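Local coordinates for protein rhamnosidase B (PDB 2OKX) that hydrolyses terminal alpha-L-rhamnose residues from rhamnosides as a family 78 glycoside hydrolase, probably with inversion at the anomeric carbon, at residues S18-R24 with L93-V99; Q15-P19 with R106-G110; A8-G14 with A176-A182. All coordinates share one frame; numbering follows the deposited sequence.

Starting from the N terminus, strand 9-12 forms one edge of a seven-stranded antiparallel sheet, and contact 3 pairs it with strand 174-181, closing a loop of more than 160 residues. The other two contacts nest inside that loop. Right after strand 9-12 the chain turns through 15-19, which contact 2 ties to 106-110, the run leading from strand 87-96 of this sheet into strand 110-117 of the facing five-stranded one. From S18 and P19, shared by both, contact 1 carries on into strand 22-31 and its neighbour 87-96, closing a shorter loop inside that of contact 2. W12 of contact 3 packs against V94 and E22 of contact 1 and against G109 and G110 of contact 2.

Contact 1: residues S18-R24 with L93-V99; sequences SPRNEWR and LVLHFGV
W23 and L95 form a non-hydrogen-bonded pair where strands 22-31 and 87-96 run antiparallel in the seven-stranded sheet of the N-terminal beta-sandwich. Both on one sheet face with CG anti to the carbonyl carbon (chi1 -67° for W23, -63° for L95), their side chains lie side by side, pointing the same way. L95 CG rests over one face of the indole in a CH-pi contact, 3.6 Å from the centroid of the five-membered ring and 17° off its normal. The leucine's CD2 lies near the indole nitrogen, 3.6 Å from W23 CE2. On the opposite sheet face, R24 NE meets E22 OE1 from above the carboxylate plane at 3.3 Å, a salt bridge along one strand, while R24 NH1 bonds T131. E22-H96 and R24-V94 are the hydrogen-bonded pairs, and beyond the strand N21 N still reaches F97 O at 2.9 Å. The imidazole of H96 crosses the P19 side chain at about a right angle and turns its edge to S18 OG and P19 O, the latter 3.2 Å from CD2. D47 O holds ND1, and across the ring NE2 hydrogen-bonds S18 OG at 2.7 Å.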
# COMPACT_ATOMS: atom_id res chain seq x y z
N SER A 18 11.93 -16.50 15.57
CA SER A 18 11.21 -15.73 14.56
C SER A 18 10.32 -16.65 13.74
O SER A 18 10.62 -16.97 12.59
CB SER A 18 12.21 -15.00 13.64
OG SER A 18 11.54 -14.20 12.68
N PRO A 19 9.20 -17.10 14.33
CA PRO A 19 8.28 -17.99 13.64
C PRO A 19 7.54 -17.26 12.52
O PRO A 19 7.39 -16.04 12.55
CB PRO A 19 7.34 -18.43 14.75
CG PRO A 19 7.27 -17.22 15.62
CD PRO A 19 8.71 -16.77 15.68
N ARG A 20 7.09 -18.02 11.52
CA ARG A 20 6.37 -17.44 10.40
C ARG A 20 4.91 -17.22 10.75
O ARG A 20 4.25 -18.10 11.31
CB ARG A 20 6.44 -18.37 9.19
CG ARG A 20 5.60 -17.91 7.99
CD ARG A 20 5.30 -19.08 7.06
NE ARG A 20 4.47 -18.75 5.90
CZ ARG A 20 4.91 -18.14 4.80
NH1 ARG A 20 6.19 -17.79 4.68
NH2 ARG A 20 4.08 -17.93 3.78
N ASN A 21 4.41 -16.03 10.42
CA ASN A 21 3.00 -15.71 10.61
C ASN A 21 2.42 -16.25 11.92
O ASN A 21 1.48 -17.04 11.91
CB ASN A 21 2.21 -16.27 9.42
CG ASN A 21 0.75 -15.86 9.42
OD1 ASN A 21 -0.07 -16.47 8.73
ND2 ASN A 21 0.42 -14.82 10.16
N GLU A 22 2.98 -15.83 13.05
CA GLU A 22 2.49 -16.29 14.34
C GLU A 22 1.93 -15.17 15.20
O GLU A 22 2.59 -14.15 15.39
CB GLU A 22 3.60 -17.01 15.12
CG GLU A 22 3.18 -17.49 16.50
CD GLU A 22 4.28 -18.24 17.24
OE1 GLU A 22 4.92 -17.65 18.15
OE2 GLU A 22 4.52 -19.41 16.90
N TRP A 23 0.72 -15.36 15.70
CA TRP A 23 0.09 -14.37 16.57
C TRP A 23 0.20 -14.91 18.00
O TRP A 23 -0.28 -16.00 18.30
CB TRP A 23 -1.38 -14.17 16.16
CG TRP A 23 -1.52 -13.53 14.80
CD1 TRP A 23 -0.52 -13.23 13.92
CD2 TRP A 23 -2.74 -13.09 14.18
NE1 TRP A 23 -1.04 -12.64 12.79
CE2 TRP A 23 -2.40 -12.54 12.93
CE3 TRP A 23 -4.09 -13.11 14.57
CZ2 TRP A 23 -3.35 -12.01 12.05
CZ3 TRP A 23 -5.04 -12.59 13.69
CH2 TRP A 23 -4.67 -12.05 12.45
N ARG A 24 0.86 -14.15 18.86
CA ARG A 24 1.07 -14.57 20.24
C ARG A 24 0.50 -13.62 21.28
O ARG A 24 0.64 -12.40 21.17
CB ARG A 24 2.57 -14.77 20.47
CG ARG A 24 2.98 -15.10 21.90
CD ARG A 24 4.46 -15.47 21.94
NE ARG A 24 4.71 -16.76 21.31
CZ ARG A 24 4.42 -17.94 21.87
NH1 ARG A 24 3.88 -17.98 23.08
NH2 ARG A 24 4.67 -19.06 21.22
N LEU A 93 -1.56 -8.61 22.06
CA LEU A 93 -1.56 -9.58 20.97
C LEU A 93 -0.43 -9.10 20.08
O LEU A 93 -0.44 -7.95 19.62
CB LEU A 93 -2.87 -9.54 20.19
CG LEU A 93 -2.83 -10.39 18.91
CD1 LEU A 93 -2.77 -11.87 19.28
CD2 LEU A 93 -4.06 -10.12 18.05
N VAL A 94 0.57 -9.94 19.85
CA VAL A 94 1.67 -9.55 19.00
C VAL A 94 1.67 -10.41 17.74
O VAL A 94 1.63 -11.64 17.82
CB VAL A 94 3.04 -9.70 19.72
CG1 VAL A 94 4.18 -9.38 18.76
CG2 VAL A 94 3.10 -8.78 20.93
N LEU A 95 1.69 -9.76 16.59
CA LEU A 95 1.73 -10.46 15.31
C LEU A 95 3.18 -10.45 14.86
O LEU A 95 3.76 -9.38 14.70
CB LEU A 95 0.88 -9.75 14.25
CG LEU A 95 -0.64 -9.58 14.41
CD1 LEU A 95 -0.94 -8.55 15.49
CD2 LEU A 95 -1.22 -9.13 13.07
N HIS A 96 3.78 -11.62 14.68
CA HIS A 96 5.16 -11.65 14.19
C HIS A 96 5.14 -12.27 12.80
O HIS A 96 4.75 -13.42 12.64
CB HIS A 96 6.08 -12.47 15.10
CG HIS A 96 7.50 -12.44 14.65
ND1 HIS A 96 8.29 -11.32 14.77
CD2 HIS A 96 8.24 -13.35 13.97
CE1 HIS A 96 9.45 -11.54 14.18
NE2 HIS A 96 9.45 -12.76 13.69
N PHE A 97 5.58 -11.50 11.81
CA PHE A 97 5.57 -11.98 10.43
C PHE A 97 6.60 -13.07 10.14
O PHE A 97 6.29 -14.04 9.46
CB PHE A 97 5.79 -10.80 9.47
CG PHE A 97 4.78 -9.70 9.61
CD1 PHE A 97 3.44 -9.98 9.86
CD2 PHE A 97 5.16 -8.37 9.45
CE1 PHE A 97 2.49 -8.96 9.95
CE2 PHE A 97 4.22 -7.34 9.54
CZ PHE A 97 2.88 -7.63 9.79
N GLY A 98 7.81 -12.90 10.66
CA GLY A 98 8.86 -13.87 10.41
C GLY A 98 9.32 -13.84 8.97
O GLY A 98 10.06 -14.71 8.51
N VAL A 99 8.87 -12.82 8.24
CA VAL A 99 9.20 -12.64 6.83
C VAL A 99 9.29 -11.14 6.56
O VAL A 99 8.44 -10.38 7.01
CB VAL A 99 8.11 -13.25 5.92
CG1 VAL A 99 8.43 -12.99 4.46
CG2 VAL A 99 8.00 -14.74 6.19

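Contact 2: residues Q15-P19 with R106-G110; sequences QEESP and RGRGG
S18 is gripped by R106, and E17 lies over R108, where two loops of the beta-sandwich meet: 15-19 joins two strands of the seven-stranded sheet, and 106-110 leads across into the five-stranded sheet. S18 points its CB toward the other loop, within 4.0 Å of R108 CA. The R106 chain is stretched out from CG to NE and brings its guanidinium edge-on to the serine, using two nitrogens for two different oxygens. NE donates to S18 OG at 3.0 Å, so this hydroxyl, which also bonds H96, has two partners. NH2 donates to S18 O at 3.0 Å, in the carbonyl plane and on a lone pair, while NH1 is hydrogen-bonded to N235. A leucine here would offer no N-H to S18 O, S18 OG or N235, and the 15-19 loop would probably be held less firmly against 106-110.

E17 and R108 meet differently. Their carboxylate and guanidinium planes are only 25° apart and stacked, with OE1 above the centre of the guanidinium. E17 OE2 is 3.4 Å from R108 NH1, a salt bridge of charges alone, since no N-H points at the oxygen. A bend at chi3 (-61°) turns the R108 guanidinium so that one face lies against the E17 carboxylate. Beside this, the backbones join directly, G109 N donating to E17 O at 2.9 Å. A water in the guanidinium plane accepts from R108 NE at 3.0 Å and donates both to E17 O at 2.6 Å and to G109 O at 2.6 Å.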
# COMPACT_ATOMS: atom_id res chain seq x y z
N GLN A 15 9.82 -21.86 21.28
CA GLN A 15 11.22 -22.15 20.99
C GLN A 15 11.78 -21.34 19.83
O GLN A 15 12.87 -20.77 19.93
CB GLN A 15 11.42 -23.64 20.72
CG GLN A 15 10.52 -24.22 19.63
CD GLN A 15 9.16 -24.64 20.15
OE1 GLN A 15 8.39 -23.83 20.67
NE2 GLN A 15 8.85 -25.93 20.02
N GLU A 16 11.04 -21.29 18.72
CA GLU A 16 11.48 -20.55 17.54
C GLU A 16 11.52 -19.05 17.83
O GLU A 16 10.56 -18.47 18.33
CB GLU A 16 10.54 -20.86 16.38
CG GLU A 16 10.92 -20.21 15.07
CD GLU A 16 10.37 -20.97 13.88
OE1 GLU A 16 9.24 -21.51 13.98
OE2 GLU A 16 11.06 -21.03 12.84
N GLU A 17 12.65 -18.41 17.52
CA GLU A 17 12.82 -16.98 17.78
C GLU A 17 12.03 -16.09 16.83
O GLU A 17 11.54 -15.03 17.23
CB GLU A 17 14.29 -16.60 17.71
CG GLU A 17 15.22 -17.49 18.53
CD GLU A 17 16.61 -16.91 18.67
OE1 GLU A 17 17.06 -16.20 17.74
OE2 GLU A 17 17.27 -17.17 19.70
N SER A 18 11.93 -16.50 15.57
CA SER A 18 11.21 -15.73 14.56
C SER A 18 10.32 -16.65 13.74
O SER A 18 10.62 -16.97 12.59
CB SER A 18 12.21 -15.00 13.64
OG SER A 18 11.54 -14.20 12.68
N PRO A 19 9.20 -17.10 14.33
CA PRO A 19 8.28 -17.99 13.64
C PRO A 19 7.54 -17.26 12.52
O PRO A 19 7.39 -16.04 12.55
CB PRO A 19 7.34 -18.43 14.75
CG PRO A 19 7.27 -17.22 15.62
CD PRO A 19 8.71 -16.77 15.68
N ARG A 106 12.60 -8.18 8.77
CA ARG A 106 12.63 -9.31 9.70
C ARG A 106 13.61 -9.13 10.86
O ARG A 106 14.79 -8.83 10.66
CB ARG A 106 12.97 -10.61 8.96
CG ARG A 106 12.68 -11.85 9.80
CD ARG A 106 13.26 -13.12 9.21
NE ARG A 106 12.83 -14.28 9.98
CZ ARG A 106 13.21 -15.53 9.73
NH1 ARG A 106 14.04 -15.79 8.73
NH2 ARG A 106 12.75 -16.52 10.48
N GLY A 107 13.09 -9.31 12.07
CA GLY A 107 13.90 -9.22 13.27
C GLY A 107 13.64 -10.53 14.00
O GLY A 107 14.13 -11.58 13.60
N ARG A 108 12.85 -10.47 15.06
CA ARG A 108 12.50 -11.65 15.83
C ARG A 108 11.28 -11.31 16.67
O ARG A 108 11.06 -10.14 17.00
CB ARG A 108 13.67 -12.09 16.73
CG ARG A 108 14.09 -11.08 17.78
CD ARG A 108 15.26 -11.59 18.62
NE ARG A 108 14.93 -12.81 19.35
CZ ARG A 108 15.77 -13.47 20.15
NH1 ARG A 108 15.39 -14.57 20.77
NH2 ARG A 108 17.01 -13.02 20.31
N GLY A 109 10.48 -12.32 17.00
CA GLY A 109 9.29 -12.08 17.80
C GLY A 109 9.65 -11.40 19.10
O GLY A 109 10.65 -11.74 19.73
N GLY A 110 8.86 -10.41 19.51
CA GLY A 110 9.17 -9.73 20.74
C GLY A 110 8.20 -8.65 21.17
O GLY A 110 7.55 -8.00 20.34
O HOH W 1 13.02 -19.68 11.84
O HOH W 2 12.14 -13.90 19.46

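Contact 3: residues A8-G14 with A176-A182; sequences ASWIWGG and ARSIGPA
I179 leans on the strand opposite and spans the backbone from W10 to W12. Its CB lies 4.0 Å from W10 CB and nearer still, 3.5 Å, to W10 O. With chi1 at -62°, CG1 stands anti to the carbonyl carbon and runs on along the neighbouring strand, 3.7 Å from W10 O. CD1 at the tip comes to rest 3.8 Å from W12 CB, with the carbonyl carbon of I11 a little farther off and G109 O touching from another direction. The second branch, CG2, points elsewhere and packs on the guanidinium of R108.

Strand 174-181 is irregular here, consistent with a beta bulge, as it pairs antiparallel with the edge strand 9-12 of the seven-stranded sheet. W10 faces two residues at once: I179 N donates to W10 O at 2.7 Å, while W10 N donates to G180 O at 2.9 Å, nearly in line with the carbonyl bond. The backbone angles of G180 would jam a CB against the preceding carbonyl. Farther along, R177 and W12 form a regular hydrogen-bonded pair.

The W10 indole presents its edge to this strand, CD1 being 3.7 Å from P181 O in the ring plane, and W187 stacks on it. R24 makes a cation-pi contact with W12. R177 lays one face of its guanidinium over the G14 carbonyl, though no N-H is aimed at that oxygen. On the side of the strand away from the two tryptophans, I11 CD1 touches A176 CB at 3.8 Å.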
# COMPACT_ATOMS: atom_id res chain seq x y z
N ALA A 8 12.23 -2.50 31.63
CA ALA A 8 11.48 -3.66 31.17
C ALA A 8 12.36 -4.44 30.21
O ALA A 8 13.38 -3.92 29.74
CB ALA A 8 10.20 -3.21 30.46
N SER A 9 11.98 -5.68 29.93
CA SER A 9 12.76 -6.51 29.03
C SER A 9 11.95 -7.00 27.85
O SER A 9 10.74 -7.22 27.95
CB SER A 9 13.31 -7.72 29.80
OG SER A 9 14.06 -7.31 30.92
N TRP A 10 12.62 -7.17 26.71
CA TRP A 10 11.97 -7.69 25.52
C TRP A 10 11.65 -9.14 25.86
O TRP A 10 12.51 -9.87 26.37
CB TRP A 10 12.91 -7.69 24.32
CG TRP A 10 13.01 -6.40 23.58
CD1 TRP A 10 13.97 -5.44 23.73
CD2 TRP A 10 12.15 -5.95 22.52
NE1 TRP A 10 13.76 -4.42 22.83
CE2 TRP A 10 12.65 -4.71 22.08
CE3 TRP A 10 11.01 -6.48 21.91
CZ2 TRP A 10 12.05 -3.99 21.04
CZ3 TRP A 10 10.41 -5.77 20.88
CH2 TRP A 10 10.93 -4.53 20.45
N ILE A 11 10.42 -9.57 25.59
CA ILE A 11 10.04 -10.94 25.88
C ILE A 11 9.33 -11.60 24.71
O ILE A 11 8.77 -10.92 23.84
CB ILE A 11 9.11 -11.03 27.11
CG1 ILE A 11 7.80 -10.28 26.83
CG2 ILE A 11 9.80 -10.47 28.34
CD1 ILE A 11 6.76 -10.42 27.93
N TRP A 12 9.37 -12.92 24.69
CA TRP A 12 8.71 -13.69 23.65
C TRP A 12 8.31 -15.01 24.28
O TRP A 12 8.34 -15.15 25.50
CB TRP A 12 9.65 -13.91 22.46
CG TRP A 12 8.94 -14.47 21.25
CD1 TRP A 12 9.20 -15.64 20.60
CD2 TRP A 12 7.82 -13.88 20.57
NE1 TRP A 12 8.31 -15.83 19.57
CE2 TRP A 12 7.45 -14.77 19.53
CE3 TRP A 12 7.08 -12.70 20.74
CZ2 TRP A 12 6.38 -14.50 18.67
CZ3 TRP A 12 6.02 -12.44 19.88
CH2 TRP A 12 5.68 -13.34 18.86
N GLY A 13 7.92 -15.98 23.45
CA GLY A 13 7.51 -17.27 23.95
C GLY A 13 7.75 -18.33 22.89
O GLY A 13 7.95 -17.99 21.72
N GLY A 14 7.74 -19.60 23.28
CA GLY A 14 7.98 -20.66 22.31
C GLY A 14 9.47 -20.85 22.07
O GLY A 14 10.28 -20.09 22.58
N ALA A 176 6.73 -16.19 30.03
CA ALA A 176 7.42 -15.58 28.90
C ALA A 176 8.92 -15.71 29.10
O ALA A 176 9.40 -15.83 30.22
CB ALA A 176 7.02 -14.11 28.78
N ARG A 177 9.66 -15.68 27.99
CA ARG A 177 11.12 -15.79 28.04
C ARG A 177 11.74 -14.44 27.73
O ARG A 177 11.43 -13.82 26.72
CB ARG A 177 11.60 -16.82 27.02
CG ARG A 177 10.84 -18.14 27.06
CD ARG A 177 11.33 -19.10 25.98
NE ARG A 177 10.55 -20.34 25.96
CZ ARG A 177 10.81 -21.38 25.18
NH1 ARG A 177 10.04 -22.46 25.23
NH2 ARG A 177 11.84 -21.35 24.34
N SER A 178 12.62 -13.97 28.61
CA SER A 178 13.29 -12.69 28.40
C SER A 178 14.31 -12.80 27.28
O SER A 178 15.02 -13.80 27.18
CB SER A 178 13.98 -12.23 29.68
OG SER A 178 14.70 -11.03 29.46
N ILE A 179 14.38 -11.78 26.43
CA ILE A 179 15.31 -11.76 25.32
C ILE A 179 16.48 -10.84 25.65
O ILE A 179 17.59 -11.02 25.17
CB ILE A 179 14.64 -11.25 24.03
CG1 ILE A 179 13.50 -12.19 23.63
CG2 ILE A 179 15.66 -11.15 22.90
CD1 ILE A 179 12.72 -11.74 22.41
N GLY A 180 16.21 -9.84 26.49
CA GLY A 180 17.24 -8.90 26.88
C GLY A 180 16.65 -7.53 27.16
O GLY A 180 15.47 -7.29 26.91
N PRO A 181 17.46 -6.60 27.69
CA PRO A 181 16.96 -5.25 27.99
C PRO A 181 16.79 -4.44 26.71
O PRO A 181 17.06 -4.93 25.62
CB PRO A 181 18.04 -4.69 28.89
CG PRO A 181 19.29 -5.28 28.29
CD PRO A 181 18.88 -6.72 28.05
N ALA A 182 16.35 -3.19 26.86
CA ALA A 182 16.19 -2.31 25.71
C ALA A 182 17.57 -2.08 25.13
O ALA A 182 18.51 -1.76 25.86
CB ALA A 182 15.56 -0.99 26.15
O HOH W 3 15.52 -2.41 29.37